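2-hydroxyhepta-2,4-diene-1,7-dioate isomerase (Mycobacterium abscessus, PDB 3RR6) is of unknown function but belongs to the fumarylacetoacetate hydrolase family and probably binds a metal ion, with possible isomerase or acetylpyruvate hydrolase activity. Local coordinates at residues A[215-218]-A[222-225]. Sequence-based numbering, arbitrary orientation.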
# COMPACT_ATOMS: atom_id res chain seq x y z
N GLU A 215 5.16 -10.55 12.02
CA GLU A 215 5.11 -11.73 12.89
C GLU A 215 3.76 -12.45 12.84
O GLU A 215 3.70 -13.68 12.69
CB GLU A 215 5.46 -11.36 14.34
CG GLU A 215 5.57 -12.56 15.27
CD GLU A 215 5.98 -12.19 16.67
OE1 GLU A 215 7.10 -11.70 16.86
OE2 GLU A 215 5.16 -12.41 17.60
N TRP A 216 2.67 -11.70 12.94
CA TRP A 216 1.34 -12.29 12.91
C TRP A 216 1.04 -12.94 11.57
O TRP A 216 0.63 -14.11 11.51
CB TRP A 216 0.28 -11.24 13.24
CG TRP A 216 -1.12 -11.76 13.34
CD1 TRP A 216 -2.05 -11.80 12.34
CD2 TRP A 216 -1.76 -12.30 14.50
NE1 TRP A 216 -3.23 -12.33 12.81
CE2 TRP A 216 -3.08 -12.64 14.14
CE3 TRP A 216 -1.35 -12.51 15.83
CZ2 TRP A 216 -3.99 -13.19 15.04
CZ3 TRP A 216 -2.25 -13.06 16.72
CH2 TRP A 216 -3.56 -13.39 16.32
N VAL A 217 1.23 -12.19 10.49
CA VAL A 217 0.87 -12.68 9.15
C VAL A 217 1.74 -13.88 8.77
O VAL A 217 1.23 -14.87 8.27
CB VAL A 217 0.95 -11.58 8.10
CG1 VAL A 217 0.69 -12.17 6.69
CG2 VAL A 217 -0.04 -10.47 8.42
N SER A 218 3.05 -13.79 9.02
CA SER A 218 3.94 -14.88 8.62
C SER A 218 3.81 -16.12 9.50
O SER A 218 4.29 -17.18 9.11
CB SER A 218 5.39 -14.42 8.55
OG SER A 218 5.93 -14.25 9.85
N THR A 222 2.94 -18.46 4.51
CA THR A 222 4.20 -18.14 3.84
C THR A 222 4.03 -16.85 3.03
O THR A 222 3.02 -16.64 2.35
CB THR A 222 4.64 -19.28 2.93
OG1 THR A 222 5.02 -20.41 3.72
CG2 THR A 222 5.82 -18.87 2.06
N LEU A 223 5.03 -15.97 3.13
CA LEU A 223 5.08 -14.73 2.37
C LEU A 223 6.16 -14.87 1.30
O LEU A 223 7.21 -15.48 1.53
CB LEU A 223 5.38 -13.55 3.28
CG LEU A 223 4.28 -13.23 4.30
CD1 LEU A 223 4.77 -12.23 5.33
CD2 LEU A 223 3.03 -12.72 3.58
N LEU A 224 5.88 -14.34 0.12
CA LEU A 224 6.79 -14.44 -1.03
C LEU A 224 7.32 -13.04 -1.37
O LEU A 224 6.66 -12.05 -1.09
CB LEU A 224 6.04 -15.03 -2.22
CG LEU A 224 5.45 -16.43 -1.96
CD1 LEU A 224 4.56 -16.88 -3.12
CD2 LEU A 224 6.56 -17.44 -1.67
N PRO A 225 8.51 -12.97 -1.99
CA PRO A 225 9.00 -11.66 -2.42
C PRO A 225 8.00 -10.99 -3.33
O PRO A 225 7.49 -11.60 -4.28
CB PRO A 225 10.29 -12.00 -3.18
CG PRO A 225 10.72 -13.29 -2.61
CD PRO A 225 9.46 -14.04 -2.31
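Leu223 reaches back to the last turn of helix 210-220 and sets its forked end against Val217 and Ser218, one methyl to each. Its CD2 rests on Val217 CG1 at 3.9 Å, while its CD1 meets Ser218 CB, also at 3.9 Å, so that the leucine touches the methylene of the serine and not its hydroxyl. The side chains of Val217 and Leu223 cross at about a right angle. A chi1 of 175° sets Val217 CG1 opposite the backbone N, and this is the methyl that meets the leucine; the valine side chain also packs on Ile91 of strand 91-94. The contact is purely apolar and small, burying 135 Å² in all, yet each of the three residues is buried. Ser218 turns its polar end elsewhere: OG is hydrogen-bonded with Val214 O, one turn back in the helix, and with Val132 N, two partners that satisfy the buried hydroxyl. Backbone hydrogen bonds between Ser218 and Asp131 and between Leu223 and Cys129 tie both sides of the contact to the same neighbouring loop. The arrangement is plain apolar packing of a helix's last turn against the chain that leaves it, where the extended segment following helix 210-220 turns one leucine back against it on the way to strand 228-230, within the fumarylacetoacetate hydrolase C-terminal fold.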